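PDB 3D8K: protein phosphatase 2C from Toxoplasma gondii, which probably catalyses the metal-dependent removal of phosphate from phosphoserine and phosphothreonine in proteins. Local coordinates for residues C[32-40]-C[50-60]; C[117-125]-C[148-156]. All coordinates share one frame; numbering follows the deposited sequence.

Contact 1: C[32-40]-C[50-60]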
ATOM      1  N   SER C  32       8.426  13.528 -38.981  1.00 40.61           N
ATOM      2  CA  SER C  32       8.311  13.490 -37.525  1.00 40.75           C
ATOM      3  C   SER C  32       6.864  13.245 -37.138  1.00 39.79           C
ATOM      4  O   SER C  32       6.362  13.831 -36.175  1.00 39.71           O
ATOM      5  CB  SER C  32       8.774  14.819 -36.927  1.00 42.27           C
ATOM      6  OG  SER C  32       7.987  15.903 -37.402  1.00 44.07           O
ATOM      7  N   ASP C  33       6.211  12.362 -37.888  1.00 38.83           N
ATOM      8  CA  ASP C  33       4.800  12.045 -37.692  1.00 38.33           C
ATOM      9  C   ASP C  33       4.475  10.921 -36.714  1.00 37.25           C
ATOM     10  O   ASP C  33       3.353  10.842 -36.225  1.00 36.82           O
ATOM     11  CB  ASP C  33       4.150  11.692 -39.039  1.00 39.81           C
ATOM     12  CG  ASP C  33       4.135  12.853 -40.018  1.00 42.14           C
ATOM     13  OD1 ASP C  33       3.781  12.618 -41.198  1.00 41.36           O
ATOM     14  OD2 ASP C  33       4.467  13.990 -39.611  1.00 44.11           O
ATOM     15  N   ASP C  34       5.436  10.052 -36.423  1.00 35.59           N
ATOM     16  CA  ASP C  34       5.157   8.931 -35.533  1.00 35.01           C
ATOM     17  C   ASP C  34       5.454   9.121 -34.053  1.00 33.09           C
ATOM     18  O   ASP C  34       6.317   9.893 -33.666  1.00 33.64           O
ATOM     19  CB  ASP C  34       5.861   7.667 -36.052  1.00 36.42           C
ATOM     20  CG  ASP C  34       7.331   7.887 -36.323  1.00 38.14           C
ATOM     21  OD1 ASP C  34       7.924   7.060 -37.053  1.00 37.67           O
ATOM     22  OD2 ASP C  34       7.895   8.881 -35.804  1.00 38.96           O
ATOM     23  N   VAL C  35       4.708   8.394 -33.234  1.00 30.60           N
ATOM     24  CA  VAL C  35       4.844   8.445 -31.794  1.00 27.99           C
ATOM     25  C   VAL C  35       4.886   7.006 -31.294  1.00 26.47           C
ATOM     26  O   VAL C  35       4.251   6.118 -31.870  1.00 24.44           O
ATOM     27  CB  VAL C  35       3.637   9.159 -31.165  1.00 29.48           C
ATOM     28  CG1 VAL C  35       3.929   9.506 -29.709  1.00 28.52           C
ATOM     29  CG2 VAL C  35       3.301  10.411 -31.968  1.00 29.57           C
ATOM     30  N   VAL C  36       5.641   6.760 -30.230  1.00 25.24           N
ATOM     31  CA  VAL C  36       5.722   5.404 -29.709  1.00 23.21           C
ATOM     32  C   VAL C  36       5.549   5.302 -28.217  1.00 21.36           C
ATOM     33  O   VAL C  36       6.119   6.083 -27.458  1.00 20.96           O
ATOM     34  CB  VAL C  36       7.050   4.713 -30.111  1.00 20.88           C
ATOM     35  CG1 VAL C  36       7.872   5.660 -30.960  1.00 18.51           C
ATOM     36  CG2 VAL C  36       7.803   4.233 -28.881  1.00 17.04           C
ATOM     37  N   VAL C  37       4.720   4.344 -27.822  1.00 19.15           N
ATOM     38  CA  VAL C  37       4.469   4.065 -26.424  1.00 19.32           C
ATOM     39  C   VAL C  37       5.468   2.961 -26.138  1.00 19.17           C
ATOM     40  O   VAL C  37       5.176   1.782 -26.361  1.00 16.53           O
ATOM     41  CB  VAL C  37       3.058   3.506 -26.195  1.00 19.29           C
ATOM     42  CG1 VAL C  37       2.805   3.349 -24.704  1.00 20.22           C
ATOM     43  CG2 VAL C  37       2.028   4.416 -26.822  1.00 19.48           C
ATOM     44  N   VAL C  38       6.652   3.347 -25.675  1.00 17.94           N
ATOM     45  CA  VAL C  38       7.704   2.378 -25.381  1.00 18.59           C
ATOM     46  C   VAL C  38       7.284   1.338 -24.358  1.00 17.58           C
ATOM     47  O   VAL C  38       7.694   0.194 -24.442  1.00 16.87           O
ATOM     48  CB  VAL C  38       8.967   3.060 -24.849  1.00 19.58           C
ATOM     49  CG1 VAL C  38      10.174   2.131 -25.037  1.00 18.17           C
ATOM     50  CG2 VAL C  38       9.160   4.399 -25.544  1.00 18.99           C
ATOM     51  N   GLU C  39       6.459   1.742 -23.401  1.00 18.18           N
ATOM     52  CA  GLU C  39       5.990   0.833 -22.371  1.00 19.26           C
ATOM     53  C   GLU C  39       4.839   1.436 -21.576  1.00 19.42           C
ATOM     54  O   GLU C  39       4.814   2.637 -21.318  1.00 19.84           O
ATOM     55  CB  GLU C  39       7.144   0.491 -21.422  1.00 21.52           C
ATOM     56  CG  GLU C  39       6.700  -0.060 -20.072  1.00 23.47           C
ATOM     57  CD  GLU C  39       7.083  -1.503 -19.862  1.00 25.28           C
ATOM     58  OE1 GLU C  39       6.542  -2.362 -20.586  1.00 27.89           O
ATOM     59  OE2 GLU C  39       7.920  -1.775 -18.971  1.00 23.09           O
ATOM     60  N   GLY C  40       3.897   0.587 -21.189  1.00 20.27           N
ATOM     61  CA  GLY C  40       2.748   1.013 -20.412  1.00 20.43           C
ATOM     62  C   GLY C  40       2.294  -0.153 -19.552  1.00 21.84           C
ATOM     63  O   GLY C  40       2.674  -1.302 -19.825  1.00 22.12           O
ATOM     64  N   VAL C  50       2.527  -3.219 -22.169  1.00 18.14           N
ATOM     65  CA  VAL C  50       2.095  -2.835 -23.490  1.00 17.87           C
ATOM     66  C   VAL C  50       3.157  -2.041 -24.205  1.00 16.56           C
ATOM     67  O   VAL C  50       3.995  -1.408 -23.588  1.00 17.27           O
ATOM     68  CB  VAL C  50       0.826  -1.975 -23.424  1.00 19.62           C
ATOM     69  CG1 VAL C  50       0.226  -1.825 -24.825  1.00 20.57           C
ATOM     70  CG2 VAL C  50      -0.164  -2.593 -22.463  1.00 18.86           C
ATOM     71  N   HIS C  51       3.104  -2.067 -25.523  1.00 16.39           N
ATOM     72  CA  HIS C  51       4.047  -1.324 -26.342  1.00 17.41           C
ATOM     73  C   HIS C  51       3.240  -0.950 -27.561  1.00 17.78           C
ATOM     74  O   HIS C  51       2.584  -1.803 -28.148  1.00 18.94           O
ATOM     75  CB  HIS C  51       5.225  -2.212 -26.741  1.00 17.18           C
ATOM     76  CG  HIS C  51       5.882  -2.882 -25.579  1.00 18.56           C
ATOM     77  ND1 HIS C  51       6.816  -2.249 -24.786  1.00 16.50           N
ATOM     78  CD2 HIS C  51       5.672  -4.101 -25.023  1.00 15.72           C
ATOM     79  CE1 HIS C  51       7.149  -3.049 -23.788  1.00 16.49           C
ATOM     80  NE2 HIS C  51       6.470  -4.176 -23.909  1.00 17.04           N
ATOM     81  N   ALA C  52       3.273   0.315 -27.943  1.00 18.51           N
ATOM     82  CA  ALA C  52       2.499   0.725 -29.096  1.00 19.51           C
ATOM     83  C   ALA C  52       3.268   1.607 -30.055  1.00 20.42           C
ATOM     84  O   ALA C  52       4.275   2.213 -29.705  1.00 19.75           O
ATOM     85  CB  ALA C  52       1.230   1.414 -28.638  1.00 19.90           C
HETATM   86  N   MSE C  53       2.773   1.686 -31.280  1.00 23.17           N
HETATM   87  CA  MSE C  53       3.443   2.484 -32.293  1.00 25.38           C
HETATM   88  C   MSE C  53       2.433   3.133 -33.233  1.00 23.26           C
HETATM   89  O   MSE C  53       1.571   2.462 -33.808  1.00 24.49           O
HETATM   90  CB  MSE C  53       4.386   1.589 -33.067  1.00 29.34           C
HETATM   91  CG  MSE C  53       5.436   2.339 -33.774  1.00 38.91           C
HETATM   92 SE   MSE C  53       6.885   1.104 -34.070  1.00 56.40          SE
HETATM   93  CE  MSE C  53       8.114   1.812 -32.703  1.00 50.74           C
ATOM     94  N   PHE C  54       2.539   4.441 -33.390  1.00 19.03           N
ATOM     95  CA  PHE C  54       1.617   5.153 -34.246  1.00 16.60           C
ATOM     96  C   PHE C  54       2.362   5.922 -35.324  1.00 17.39           C
ATOM     97  O   PHE C  54       3.093   6.858 -35.045  1.00 15.90           O
ATOM     98  CB  PHE C  54       0.772   6.079 -33.378  1.00 13.43           C
ATOM     99  CG  PHE C  54      -0.051   5.347 -32.365  1.00 11.94           C
ATOM    100  CD1 PHE C  54      -1.209   4.676 -32.752  1.00 12.44           C
ATOM    101  CD2 PHE C  54       0.347   5.285 -31.030  1.00 11.11           C
ATOM    102  CE1 PHE C  54      -1.958   3.956 -31.828  1.00 11.35           C
ATOM    103  CE2 PHE C  54      -0.386   4.569 -30.096  1.00  9.32           C
ATOM    104  CZ  PHE C  54      -1.541   3.904 -30.490  1.00 12.56           C
ATOM    105  N   ASP C  55       2.188   5.503 -36.566  1.00 19.45           N
ATOM    106  CA  ASP C  55       2.844   6.176 -37.675  1.00 22.54           C
ATOM    107  C   ASP C  55       1.791   6.933 -38.479  1.00 22.78           C
ATOM    108  O   ASP C  55       0.976   6.330 -39.180  1.00 21.89           O
ATOM    109  CB  ASP C  55       3.579   5.148 -38.548  1.00 25.07           C
ATOM    110  CG  ASP C  55       4.327   5.791 -39.689  1.00 28.24           C
ATOM    111  OD1 ASP C  55       4.920   6.871 -39.464  1.00 31.68           O
ATOM    112  OD2 ASP C  55       4.330   5.220 -40.801  1.00 31.15           O
ATOM    113  N   GLY C  56       1.817   8.258 -38.372  1.00 23.63           N
ATOM    114  CA  GLY C  56       0.829   9.074 -39.059  1.00 27.26           C
ATOM    115  C   GLY C  56       1.154   9.602 -40.444  1.00 29.98           C
ATOM    116  O   GLY C  56       2.283  10.012 -40.715  1.00 30.78           O
ATOM    117  N   PHE C  57       0.170   9.588 -41.342  1.00 32.13           N
ATOM    118  CA  PHE C  57       0.420  10.114 -42.674  1.00 34.01           C
ATOM    119  C   PHE C  57       0.048  11.583 -42.778  1.00 36.32           C
ATOM    120  O   PHE C  57      -1.090  11.993 -42.512  1.00 33.90           O
ATOM    121  CB  PHE C  57      -0.280   9.314 -43.774  1.00 32.20           C
ATOM    122  CG  PHE C  57      -1.563   8.681 -43.364  1.00 32.37           C
ATOM    123  CD1 PHE C  57      -1.567   7.536 -42.568  1.00 30.87           C
ATOM    124  CD2 PHE C  57      -2.770   9.173 -43.849  1.00 31.57           C
ATOM    125  CE1 PHE C  57      -2.751   6.878 -42.270  1.00 30.29           C
ATOM    126  CE2 PHE C  57      -3.963   8.527 -43.559  1.00 32.01           C
ATOM    127  CZ  PHE C  57      -3.958   7.374 -42.768  1.00 32.06           C
ATOM    128  N   GLN C  58       1.060  12.358 -43.159  1.00 40.07           N
ATOM    129  CA  GLN C  58       0.975  13.799 -43.295  1.00 42.81           C
ATOM    130  C   GLN C  58       0.162  14.445 -42.186  1.00 43.13           C
ATOM    131  O   GLN C  58      -1.001  14.840 -42.348  1.00 42.86           O
ATOM    132  CB  GLN C  58       0.488  14.145 -44.697  1.00 45.50           C
ATOM    133  CG  GLN C  58       1.543  13.751 -45.735  1.00 48.79           C
ATOM    134  CD  GLN C  58       2.983  13.864 -45.190  1.00 50.93           C
ATOM    135  OE1 GLN C  58       3.380  13.117 -44.286  1.00 51.35           O
ATOM    136  NE2 GLN C  58       3.760  14.800 -45.738  1.00 50.49           N
ATOM    137  N   GLY C  59       0.843  14.529 -41.044  1.00 42.28           N
ATOM    138  CA  GLY C  59       0.276  15.086 -39.841  1.00 41.76           C
ATOM    139  C   GLY C  59       0.628  14.197 -38.659  1.00 41.27           C
ATOM    140  O   GLY C  59       0.616  12.965 -38.772  1.00 40.31           O
ATOM    141  N   ARG C  60       0.951  14.812 -37.525  1.00 38.88           N
ATOM    142  CA  ARG C  60       1.290  14.047 -36.339  1.00 36.22           C
ATOM    143  C   ARG C  60       0.129  14.047 -35.348  1.00 35.60           C
ATOM    144  O   ARG C  60       0.125  13.267 -34.395  1.00 35.92           O
ATOM    145  CB  ARG C  60       2.530  14.633 -35.670  1.00 35.76           C
ATOM    146  CG  ARG C  60       3.056  13.773 -34.545  1.00 36.08           C
ATOM    147  CD  ARG C  60       4.323  14.337 -33.936  1.00 37.11           C
ATOM    148  NE  ARG C  60       4.056  15.442 -33.019  1.00 37.98           N
ATOM    149  CZ  ARG C  60       4.984  16.034 -32.272  1.00 36.13           C
ATOM    150  NH1 ARG C  60       6.244  15.626 -32.333  1.00 35.09           N
ATOM    151  NH2 ARG C  60       4.653  17.033 -31.464  1.00 35.05           N
TER
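Val-35 and Val-37 pair with Phe-54 and Ala-52 in an antiparallel hairpin whose strand axes run at 172° to each other, 4.6 Å apart at the closest, until a beta bulge at Val-38 and Glu-39 shifts the register before Gly-40 faces Val-50. On the face turned to helix 61-74, Val-37 CG2 lies 3.6 Å from Ala-52 CB and 4.1 Å from Phe-54 CE2, meeting the phenyl ring at its edge. Its chi1 of -175° sends CG1 opposite the backbone N and leaves CG2 for these contacts. The other face joins Val-36 CB to the selenomethionine methyl, Met-53 CE, at 4.0 Å.

At the bulge, the His-51 imidazole donates ND1 to Val-38 O (2.6 Å). The acceptor lies in the ring plane, whereas the donor is tilted 34° from the carbonyl plane. Glu-39 runs alongside, with OE1 3.3 Å from His-51 CE1. At the other end, Asp-34 OD1 and Asp-55 OD1 are 3.9 Å apart; Ser-317 holds the first and Asn-315 weakly binds the second. Asp-55-Gly-56 is consistent with the Asp-Gly pair that contributes to the metal centre in PP2C enzymes.

Because ND1 donates to the bulged carbonyl while NE2 bonds to Arg-321 NH1, His-51 is probably the neutral ND1-H tautomer: ND1 ties the ring to the bulge within the hairpin, and NE2 links it to strand 316-322 of the facing sheet.

Contact 2: C[117-125]-C[148-156]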
ATOM      1  N   LYS C 117       3.582 -20.627 -15.304  1.00 33.04           N
ATOM      2  CA  LYS C 117       3.099 -21.967 -15.609  1.00 32.26           C
ATOM      3  C   LYS C 117       2.107 -22.082 -16.769  1.00 32.00           C
ATOM      4  O   LYS C 117       0.898 -22.196 -16.567  1.00 31.09           O
ATOM      5  CB  LYS C 117       2.501 -22.598 -14.348  1.00 32.29           C
ATOM      6  CG  LYS C 117       3.547 -23.113 -13.381  1.00 31.87           C
ATOM      7  CD  LYS C 117       3.765 -22.176 -12.206  1.00 32.81           C
ATOM      8  CE  LYS C 117       2.637 -22.320 -11.179  1.00 33.87           C
ATOM      9  NZ  LYS C 117       2.910 -21.679  -9.850  1.00 32.48           N
ATOM     10  N   PRO C 118       2.615 -22.080 -18.007  1.00 32.01           N
ATOM     11  CA  PRO C 118       1.756 -22.188 -19.188  1.00 32.67           C
ATOM     12  C   PRO C 118       1.099 -23.557 -19.291  1.00 34.78           C
ATOM     13  O   PRO C 118       1.710 -24.578 -18.970  1.00 35.91           O
ATOM     14  CB  PRO C 118       2.722 -21.930 -20.325  1.00 31.88           C
ATOM     15  CG  PRO C 118       3.982 -22.540 -19.802  1.00 31.04           C
ATOM     16  CD  PRO C 118       4.034 -22.043 -18.397  1.00 30.07           C
ATOM     17  N   THR C 119      -0.145 -23.572 -19.754  1.00 36.54           N
ATOM     18  CA  THR C 119      -0.914 -24.809 -19.899  1.00 35.98           C
ATOM     19  C   THR C 119      -0.818 -25.406 -21.303  1.00 35.80           C
ATOM     20  O   THR C 119       0.061 -26.215 -21.574  1.00 35.92           O
ATOM     21  CB  THR C 119      -2.376 -24.548 -19.549  1.00 35.05           C
ATOM     22  OG1 THR C 119      -2.875 -23.459 -20.340  1.00 35.54           O
ATOM     23  CG2 THR C 119      -2.490 -24.177 -18.086  1.00 35.54           C
ATOM     24  N   GLU C 120      -1.718 -25.015 -22.197  1.00 36.26           N
ATOM     25  CA  GLU C 120      -1.666 -25.540 -23.548  1.00 36.93           C
ATOM     26  C   GLU C 120      -2.494 -24.762 -24.562  1.00 36.00           C
ATOM     27  O   GLU C 120      -3.375 -23.981 -24.201  1.00 35.74           O
ATOM     28  CB  GLU C 120      -2.087 -27.001 -23.546  1.00 39.94           C
ATOM     29  CG  GLU C 120      -3.332 -27.280 -22.739  1.00 44.26           C
ATOM     30  CD  GLU C 120      -3.734 -28.751 -22.777  1.00 47.28           C
ATOM     31  OE1 GLU C 120      -4.667 -29.120 -22.034  1.00 49.06           O
ATOM     32  OE2 GLU C 120      -3.129 -29.539 -23.543  1.00 47.62           O
ATOM     33  N   ALA C 121      -2.195 -24.985 -25.839  1.00 33.59           N
ATOM     34  CA  ALA C 121      -2.884 -24.309 -26.924  1.00 32.80           C
ATOM     35  C   ALA C 121      -2.678 -25.045 -28.244  1.00 32.33           C
ATOM     36  O   ALA C 121      -1.737 -25.817 -28.392  1.00 32.63           O
ATOM     37  CB  ALA C 121      -2.368 -22.880 -27.043  1.00 32.55           C
ATOM     38  N   ARG C 122      -3.571 -24.825 -29.201  1.00 31.58           N
ATOM     39  CA  ARG C 122      -3.418 -25.460 -30.495  1.00 30.85           C
ATOM     40  C   ARG C 122      -2.526 -24.469 -31.198  1.00 28.92           C
ATOM     41  O   ARG C 122      -2.827 -23.287 -31.240  1.00 29.22           O
ATOM     42  CB  ARG C 122      -4.775 -25.620 -31.171  1.00 33.52           C
ATOM     43  CG  ARG C 122      -5.739 -26.407 -30.298  1.00 38.29           C
ATOM     44  CD  ARG C 122      -7.049 -26.700 -30.993  1.00 42.75           C
ATOM     45  NE  ARG C 122      -8.193 -26.470 -30.115  1.00 47.12           N
ATOM     46  CZ  ARG C 122      -8.622 -25.267 -29.739  1.00 50.19           C
ATOM     47  NH1 ARG C 122      -8.005 -24.166 -30.164  1.00 50.66           N
ATOM     48  NH2 ARG C 122      -9.679 -25.165 -28.941  1.00 51.29           N
ATOM     49  N   VAL C 123      -1.413 -24.954 -31.733  1.00 27.44           N
ATOM     50  CA  VAL C 123      -0.437 -24.073 -32.350  1.00 26.38           C
ATOM     51  C   VAL C 123       0.112 -24.435 -33.722  1.00 26.76           C
ATOM     52  O   VAL C 123       0.347 -25.603 -34.034  1.00 28.02           O
ATOM     53  CB  VAL C 123       0.785 -23.905 -31.410  1.00 24.77           C
ATOM     54  CG1 VAL C 123       1.794 -22.944 -32.014  1.00 25.21           C
ATOM     55  CG2 VAL C 123       0.326 -23.429 -30.050  1.00 23.87           C
ATOM     56  N   VAL C 124       0.333 -23.393 -34.519  1.00 25.52           N
ATOM     57  CA  VAL C 124       0.918 -23.508 -35.841  1.00 25.46           C
ATOM     58  C   VAL C 124       2.294 -22.871 -35.721  1.00 26.02           C
ATOM     59  O   VAL C 124       2.434 -21.639 -35.788  1.00 24.86           O
ATOM     60  CB  VAL C 124       0.146 -22.716 -36.919  1.00 25.55           C
ATOM     61  CG1 VAL C 124       0.847 -22.867 -38.264  1.00 24.09           C
ATOM     62  CG2 VAL C 124      -1.270 -23.205 -37.016  1.00 26.97           C
ATOM     63  N   GLY C 125       3.297 -23.722 -35.539  1.00 27.06           N
ATOM     64  CA  GLY C 125       4.666 -23.259 -35.426  1.00 27.91           C
ATOM     65  C   GLY C 125       4.825 -21.885 -34.814  1.00 27.85           C
ATOM     66  O   GLY C 125       5.117 -20.909 -35.522  1.00 30.06           O
HETATM   67  N   MSE C 148       2.664 -25.244 -42.251  1.00 58.59           N
HETATM   68  CA  MSE C 148       3.003 -26.098 -41.120  1.00 59.31           C
HETATM   69  C   MSE C 148       1.670 -26.521 -40.507  1.00 55.93           C
HETATM   70  O   MSE C 148       0.691 -25.780 -40.559  1.00 56.20           O
HETATM   71  CB  MSE C 148       3.880 -25.359 -40.103  1.00 66.17           C
HETATM   72  CG  MSE C 148       5.350 -25.225 -40.531  1.00 74.61           C
HETATM   73 SE   MSE C 148       6.533 -24.614 -39.088  1.00 89.57          SE
HETATM   74  CE  MSE C 148       8.162 -25.541 -39.592  1.00 83.75           C
ATOM     75  N   PRO C 149       1.611 -27.728 -39.935  1.00 52.50           N
ATOM     76  CA  PRO C 149       0.390 -28.261 -39.320  1.00 49.88           C
ATOM     77  C   PRO C 149       0.012 -27.647 -37.978  1.00 47.27           C
ATOM     78  O   PRO C 149       0.824 -26.980 -37.333  1.00 46.24           O
ATOM     79  CB  PRO C 149       0.705 -29.744 -39.190  1.00 50.68           C
ATOM     80  CG  PRO C 149       2.179 -29.706 -38.831  1.00 51.43           C
ATOM     81  CD  PRO C 149       2.724 -28.686 -39.812  1.00 51.54           C
ATOM     82  N   VAL C 150      -1.230 -27.885 -37.569  1.00 44.35           N
ATOM     83  CA  VAL C 150      -1.727 -27.396 -36.294  1.00 42.94           C
ATOM     84  C   VAL C 150      -1.528 -28.508 -35.282  1.00 42.50           C
ATOM     85  O   VAL C 150      -2.108 -29.584 -35.404  1.00 42.78           O
ATOM     86  CB  VAL C 150      -3.225 -27.034 -36.367  1.00 41.93           C
ATOM     87  CG1 VAL C 150      -3.852 -27.081 -34.986  1.00 40.73           C
ATOM     88  CG2 VAL C 150      -3.381 -25.645 -36.936  1.00 43.13           C
ATOM     89  N   VAL C 151      -0.704 -28.249 -34.279  1.00 42.36           N
ATOM     90  CA  VAL C 151      -0.436 -29.257 -33.270  1.00 42.10           C
ATOM     91  C   VAL C 151      -1.016 -28.923 -31.917  1.00 41.76           C
ATOM     92  O   VAL C 151      -1.153 -27.756 -31.560  1.00 41.29           O
ATOM     93  CB  VAL C 151       1.081 -29.481 -33.096  1.00 42.08           C
ATOM     94  CG1 VAL C 151       1.814 -28.150 -33.103  1.00 41.74           C
ATOM     95  CG2 VAL C 151       1.346 -30.208 -31.785  1.00 42.49           C
ATOM     96  N   ALA C 152      -1.361 -29.967 -31.175  1.00 42.88           N
ATOM     97  CA  ALA C 152      -1.890 -29.809 -29.830  1.00 44.70           C
ATOM     98  C   ALA C 152      -0.655 -29.753 -28.920  1.00 44.88           C
ATOM     99  O   ALA C 152      -0.125 -30.784 -28.498  1.00 43.54           O
ATOM    100  CB  ALA C 152      -2.778 -30.994 -29.473  1.00 44.26           C
HETATM  101  N   MSE C 153      -0.201 -28.530 -28.657  1.00 45.74           N
HETATM  102  CA  MSE C 153       0.976 -28.258 -27.837  1.00 47.12           C
HETATM  103  C   MSE C 153       0.670 -28.264 -26.350  1.00 46.27           C
HETATM  104  O   MSE C 153      -0.230 -27.569 -25.894  1.00 45.68           O
HETATM  105  CB  MSE C 153       1.563 -26.902 -28.245  1.00 50.59           C
HETATM  106  CG  MSE C 153       2.616 -26.343 -27.322  1.00 56.32           C
HETATM  107 SE   MSE C 153       4.231 -27.385 -27.268  1.00 66.76          SE
HETATM  108  CE  MSE C 153       5.038 -26.705 -28.884  1.00 61.61           C
ATOM    109  N   ASN C 154       1.418 -29.062 -25.596  1.00 45.91           N
ATOM    110  CA  ASN C 154       1.225 -29.135 -24.151  1.00 46.07           C
ATOM    111  C   ASN C 154       2.474 -28.552 -23.511  1.00 46.30           C
ATOM    112  O   ASN C 154       3.478 -29.251 -23.370  1.00 47.20           O
ATOM    113  CB  ASN C 154       1.052 -30.580 -23.688  1.00 46.20           C
ATOM    114  CG  ASN C 154       0.646 -30.673 -22.229  1.00 48.28           C
ATOM    115  OD1 ASN C 154       1.016 -29.825 -21.422  1.00 49.36           O
ATOM    116  ND2 ASN C 154      -0.108 -31.713 -21.879  1.00 48.97           N
ATOM    117  N   PHE C 155       2.417 -27.278 -23.133  1.00 45.41           N
ATOM    118  CA  PHE C 155       3.559 -26.606 -22.527  1.00 45.59           C
ATOM    119  C   PHE C 155       3.951 -27.245 -21.218  1.00 46.73           C
ATOM    120  O   PHE C 155       5.085 -27.126 -20.781  1.00 47.56           O
ATOM    121  CB  PHE C 155       3.248 -25.131 -22.289  1.00 45.00           C
ATOM    122  CG  PHE C 155       2.988 -24.359 -23.547  1.00 43.87           C
ATOM    123  CD1 PHE C 155       4.038 -23.967 -24.365  1.00 42.88           C
ATOM    124  CD2 PHE C 155       1.690 -24.042 -23.924  1.00 43.15           C
ATOM    125  CE1 PHE C 155       3.800 -23.276 -25.542  1.00 42.57           C
ATOM    126  CE2 PHE C 155       1.440 -23.351 -25.099  1.00 42.11           C
ATOM    127  CZ  PHE C 155       2.498 -22.964 -25.910  1.00 42.64           C
ATOM    128  N   ARG C 156       3.004 -27.923 -20.590  1.00 48.51           N
ATOM    129  CA  ARG C 156       3.261 -28.577 -19.320  1.00 50.58           C
ATOM    130  C   ARG C 156       4.308 -29.674 -19.507  1.00 50.20           C
ATOM    131  O   ARG C 156       5.051 -29.992 -18.584  1.00 50.47           O
ATOM    132  CB  ARG C 156       1.956 -29.166 -18.770  1.00 53.94           C
ATOM    133  CG  ARG C 156       0.713 -28.304 -19.056  1.00 57.86           C
ATOM    134  CD  ARG C 156      -0.510 -28.731 -18.245  1.00 60.34           C
ATOM    135  NE  ARG C 156      -0.340 -28.431 -16.822  1.00 63.71           N
ATOM    136  CZ  ARG C 156      -0.166 -27.205 -16.334  1.00 65.13           C
ATOM    137  NH1 ARG C 156      -0.144 -26.160 -17.153  1.00 65.07           N
ATOM    138  NH2 ARG C 156      -0.002 -27.021 -15.029  1.00 66.08           N
TER
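The Phe-155 ring turns one edge to the backbone of Thr-119 and Glu-120, with CD2 3.7 Å from Glu-120 CA and Thr-119 C and Glu-120 N near the ring plane. Met-153 CG, from the same segment, sits over one face, displaced toward the rim, and Phe-258 meets the ring edge-to-face. Across the contact, the Pro-118 ring crosses Phe-155 at about a right angle, its CG 3.7 Å from Phe-155 CB. The neighbouring Arg-156 guanidinium has Thr-119 N at its edge, in plane. The bend at chi3 (69°) brings the guanidinium back alongside the threonine, the two side chains pointing the same way.

Next to this cluster the two segments pair as antiparallel strands 120-124 and 150-154, axes at 149°. Together with 127-129 they make a small three-stranded sheet outside the two large sheets of the phosphatase sandwich, 150-154 being an outer strand and 120-124 the central one. Phe-155 and Pro-118 both rest on Ile-165, linking this sheet to strand 165-173.

Val-123 and Val-151 exchange two nearly straight backbone bonds, Val-123 N to Val-151 O at 2.8 Å and Val-151 N to Val-123 O at 2.9 Å. Ala-121 and Met-153 form a second pair, whereas the Phe-155 N to Thr-119 O bond is weak. Val-123 CG2 packs obliquely on Met-153 CB at 4.1 Å, and Val-124 CG2 meets Val-150 CG2 on the other face. Beyond Pro-118, Lys-117 forms a salt bridge to Glu-84 of a second subunit.

Overall arrangement
Contacts 1 and 2 follow one another along the chain and lie on opposite sides of its centre, their own centres 33 Å apart and their nearest atoms about 18 Å apart. Contact 1 belongs to the buried sandwich, its centre about 10 Å from the centre of the chain; contact 2 lies at the surface, its centre about 23 Å from it, where a second subunit reaches it. Strand 106-115, next to 48-55 in the six-stranded sheet, runs into the 117-125 segment, and strand 165-173 follows 148-156 back into that sheet. The Val-50 end of contact 1 faces contact 2, while Asp-55, probably near the metal centre by family resemblance, lies at the far end.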